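Local coordinates for putative methyl-accepting chemotaxis signal transduction protein (Campylobacter jejuni subsp. jejuni serotype O:2, PDB 4XMQ), which probably senses small extracellular ligands through its tandem Cache-type sensing region and passes the signal on to the chemotaxis machinery, at residues I68-R73 with S96-M101. Sequence-based numbering, arbitrary orientation. Where two conformers were deposited one is given.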
ATOM      1  N   ILE B  68       4.394  19.149 -13.073  1.00 14.08           N
ATOM      2  CA  ILE B  68       4.606  18.478 -11.803  1.00 12.79           C
ATOM      3  C   ILE B  68       3.339  17.765 -11.310  1.00 12.55           C
ATOM      4  O   ILE B  68       3.403  16.614 -10.896  1.00 12.33           O
ATOM      5  CB  ILE B  68       5.080  19.457 -10.696  1.00 15.57           C
ATOM      6  CG1 ILE B  68       6.248  20.271 -11.249  1.00 16.46           C
ATOM      7  CG2 ILE B  68       5.415  18.674  -9.460  1.00 15.83           C
ATOM      8  CD1 ILE B  68       6.858  21.283 -10.265  1.00 21.71           C
ATOM      9  N   LEU B  69       2.183  18.411 -11.470  1.00 13.29           N
ATOM     10  CA  LEU B  69       0.900  17.794 -11.102  1.00 12.89           C
ATOM     11  C   LEU B  69       0.680  16.493 -11.929  1.00 12.90           C
ATOM     12  O   LEU B  69       0.257  15.473 -11.386  1.00 12.19           O
ATOM     13  CB  LEU B  69      -0.255  18.748 -11.320  1.00 12.52           C
ATOM     14  CG  LEU B  69      -0.232  20.114 -10.634  1.00 12.14           C
ATOM     15  CD1 LEU B  69      -1.559  20.853 -10.849  1.00 15.44           C
ATOM     16  CD2 LEU B  69       0.018  20.034  -9.114  1.00 16.14           C
ATOM     17  N   LYS B  70       0.969  16.568 -13.242  1.00 11.75           N
ATOM     18  CA  LYS B  70       0.741  15.470 -14.112  1.00 12.90           C
ATOM     19  C   LYS B  70       1.691  14.295 -13.847  1.00 11.79           C
ATOM     20  O   LYS B  70       1.277  13.147 -13.752  1.00 11.39           O
ATOM     21  CB  LYS B  70       0.876  15.924 -15.563  1.00 15.92           C
ATOM     22  CG  LYS B  70       0.457  14.878 -16.591  1.00 17.82           C
ATOM     23  CD  LYS B  70       0.379  15.505 -17.973  1.00 24.17           C
ATOM     24  CE  LYS B  70      -0.444  14.632 -18.913  1.00 31.38           C
ATOM     25  NZ  LYS B  70      -0.455  15.204 -20.289  1.00 33.48           N
ATOM     26  N   TYR B  71       3.004  14.588 -13.687  1.00 13.02           N
ATOM     27  CA  TYR B  71       3.947  13.524 -13.343  1.00 13.11           C
ATOM     28  C   TYR B  71       3.542  12.828 -12.029  1.00 13.24           C
ATOM     29  O   TYR B  71       3.556  11.617 -11.907  1.00 12.82           O
ATOM     30  CB  TYR B  71       5.383  14.106 -13.246  1.00 15.04           C
ATOM     31  CG  TYR B  71       5.969  14.522 -14.580  1.00 17.95           C
ATOM     32  CD1 TYR B  71       5.789  13.754 -15.694  1.00 13.94           C
ATOM     33  CD2 TYR B  71       6.644  15.728 -14.721  1.00 19.07           C
ATOM     34  CE1 TYR B  71       6.317  14.140 -16.946  1.00 17.11           C
ATOM     35  CE2 TYR B  71       7.191  16.116 -15.936  1.00 19.55           C
ATOM     36  CZ  TYR B  71       7.023  15.327 -17.030  1.00 20.11           C
ATOM     37  OH  TYR B  71       7.611  15.703 -18.239  1.00 24.21           O
ATOM     38  N   TYR B  72       3.211  13.627 -11.018  1.00 13.04           N
ATOM     39  CA  TYR B  72       2.784  13.084  -9.754  1.00 12.04           C
ATOM     40  C   TYR B  72       1.498  12.247  -9.871  1.00 11.74           C
ATOM     41  O   TYR B  72       1.394  11.162  -9.311  1.00 12.13           O
ATOM     42  CB  TYR B  72       2.628  14.171  -8.707  1.00 12.27           C
ATOM     43  CG  TYR B  72       3.907  14.365  -7.831  1.00 12.42           C
ATOM     44  CD1 TYR B  72       4.993  15.093  -8.295  1.00 12.85           C
ATOM     45  CD2 TYR B  72       3.922  13.923  -6.509  1.00 14.56           C
ATOM     46  CE1 TYR B  72       6.109  15.294  -7.499  1.00 11.99           C
ATOM     47  CE2 TYR B  72       5.047  14.131  -5.704  1.00 13.11           C
ATOM     48  CZ  TYR B  72       6.125  14.804  -6.217  1.00 11.91           C
ATOM     49  OH  TYR B  72       7.201  15.033  -5.357  1.00 13.61           O
ATOM     50  N   ARG B  73       0.533  12.779 -10.631  1.00 12.20           N
ATOM     51  CA  ARG B  73      -0.715  12.051 -10.841  1.00 11.86           C
ATOM     52  C   ARG B  73      -0.406  10.657 -11.427  1.00 11.78           C
ATOM     53  O   ARG B  73      -0.931   9.657 -10.997  1.00 12.45           O
ATOM     54  CB  ARG B  73      -1.667  12.778 -11.763  1.00 11.16           C
ATOM     55  CG  ARG B  73      -2.918  11.976 -12.044  1.00 11.10           C
ATOM     56  CD  ARG B  73      -3.984  12.756 -12.782  1.00 12.88           C
ATOM     57  NE  ARG B  73      -3.594  13.297 -14.098  1.00 13.22           N
ATOM     58  CZ  ARG B  73      -3.489  12.608 -15.216  1.00 14.89           C
ATOM     59  NH1 ARG B  73      -3.658  11.285 -15.239  1.00 15.84           N
ATOM     60  NH2 ARG B  73      -3.082  13.220 -16.311  1.00 15.74           N
ATOM     61  N   SER B  96      -9.166  11.526 -16.359  1.00 35.58           N
ATOM     62  CA  SER B  96     -10.279  11.331 -17.292  1.00 45.76           C
ATOM     63  C   SER B  96      -9.932  11.912 -18.641  1.00 44.96           C
ATOM     64  O   SER B  96     -10.629  11.644 -19.641  1.00 53.92           O
ATOM     65  CB  SER B  96     -11.556  12.009 -16.768  1.00 41.98           C
ATOM     66  OG  SER B  96     -11.364  13.411 -16.642  1.00 40.93           O
ATOM     67  N   ASN B  97      -8.899  12.754 -18.664  1.00 35.32           N
ATOM     68  CA  ASN B  97      -8.318  13.110 -19.948  1.00 46.06           C
ATOM     69  C   ASN B  97      -6.834  13.417 -19.886  1.00 44.19           C
ATOM     70  O   ASN B  97      -6.410  14.550 -19.576  1.00 50.13           O
ATOM     71  CB  ASN B  97      -9.067  14.248 -20.618  1.00 59.85           C
ATOM     72  CG  ASN B  97      -8.598  14.463 -22.043  1.00 74.98           C
ATOM     73  OD1 ASN B  97      -7.650  15.212 -22.276  1.00 89.09           O
ATOM     74  ND2 ASN B  97      -9.232  13.772 -23.003  1.00 94.58           N
ATOM     75  N   ASP B  98      -6.053  12.411 -20.231  0.51 45.65           N
ATOM     76  CA  ASP B  98      -4.615  12.417 -19.991  0.51 41.64           C
ATOM     77  C   ASP B  98      -3.756  13.033 -21.126  0.51 49.23           C
ATOM     78  O   ASP B  98      -2.591  13.373 -20.910  0.51 52.10           O
ATOM     79  CB  ASP B  98      -4.178  10.980 -19.732  0.51 29.58           C
ATOM     80  CG  ASP B  98      -2.732  10.889 -19.371  0.51 28.42           C
ATOM     81  OD1 ASP B  98      -2.411  11.259 -18.235  0.51 25.97           O
ATOM     82  OD2 ASP B  98      -1.923  10.501 -20.210  0.51 29.74           O
ATOM     83  N   ALA B  99      -4.323  13.186 -22.319  1.00 54.18           N
ATOM     84  CA  ALA B  99      -3.544  13.659 -23.488  1.00 63.08           C
ATOM     85  C   ALA B  99      -3.039  15.115 -23.379  1.00 65.20           C
ATOM     86  O   ALA B  99      -1.905  15.416 -23.764  1.00 80.27           O
ATOM     87  CB  ALA B  99      -4.342  13.463 -24.779  1.00 60.11           C
ATOM     88  N   LYS B 100      -3.864  16.010 -22.847  1.00 52.68           N
ATOM     89  CA  LYS B 100      -3.493  17.417 -22.793  1.00 53.00           C
ATOM     90  C   LYS B 100      -2.907  17.784 -21.432  1.00 51.59           C
ATOM     91  O   LYS B 100      -2.975  17.020 -20.442  1.00 41.59           O
ATOM     92  CB  LYS B 100      -4.626  18.382 -23.194  1.00 61.98           C
ATOM     93  CG  LYS B 100      -6.049  17.866 -23.089  1.00 63.59           C
ATOM     94  CD  LYS B 100      -6.937  18.548 -24.127  1.00 79.11           C
ATOM     95  CE  LYS B 100      -8.324  17.923 -24.218  1.00 86.13           C
ATOM     96  NZ  LYS B 100      -8.316  16.475 -24.581  1.00 88.33           N
ATOM     97  N   MET B 101      -2.286  18.957 -21.418  1.00 34.42           N
ATOM     98  CA  MET B 101      -1.616  19.446 -20.219  1.00 28.37           C
ATOM     99  C   MET B 101      -2.622  20.096 -19.322  1.00 26.40           C
ATOM    100  O   MET B 101      -3.675  20.585 -19.804  1.00 26.74           O
ATOM    101  CB  MET B 101      -0.517  20.442 -20.560  1.00 28.21           C
ATOM    102  CG  MET B 101       0.695  19.804 -21.239  1.00 31.16           C
ATOM    103  SD  MET B 101       1.324  18.317 -20.426  1.00 30.57           S
ATOM    104  CE  MET B 101       2.251  19.028 -19.058  1.00 29.21           C
TER
HETATM  105  O   HOH W   1      -3.058  16.278 -17.070  1.00 15.73           O
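Lys70 reaches from helix 58-76 into the bend of loop 96-101 and gives its ammonium to two backbone carbonyls. Lys70 NZ lies 2.9 Å from Asp98 O, tilted modestly from the carbonyl plane. Lys70 NZ also lies 3.1 Å from Lys100 O, but well above that carbonyl plane. The lysine chain is extended throughout, with CG anti to the backbone N (chi1 -172°), which carries NZ out to the loop. Met101 folds back over this chain: SD sits 3.8 Å from Lys70 CD, and the two side chains cross at about a right angle. One turn on, Arg73 salt-bridges one of two Asp98 conformers, so perhaps only part-time. Arg73 NH2 donates to Asp98 OD1 at 2.8 Å, near the guanidinium plane and on the anti side of the carboxylate; the bond from NH1 is weak. The two planes are almost perpendicular, 84° apart. The contact ties the helix to the loop joining strands 90-94 and 103-105 at the edge of the antiparallel sheet of a PDC sensor domain (Cache clan). A water accepts from Arg73 NH2 and donates weakly to Lys100 O. In the second shell, His74 NE2 also bonds Asp98 OD1, and Ser93 OG takes Arg73 NE.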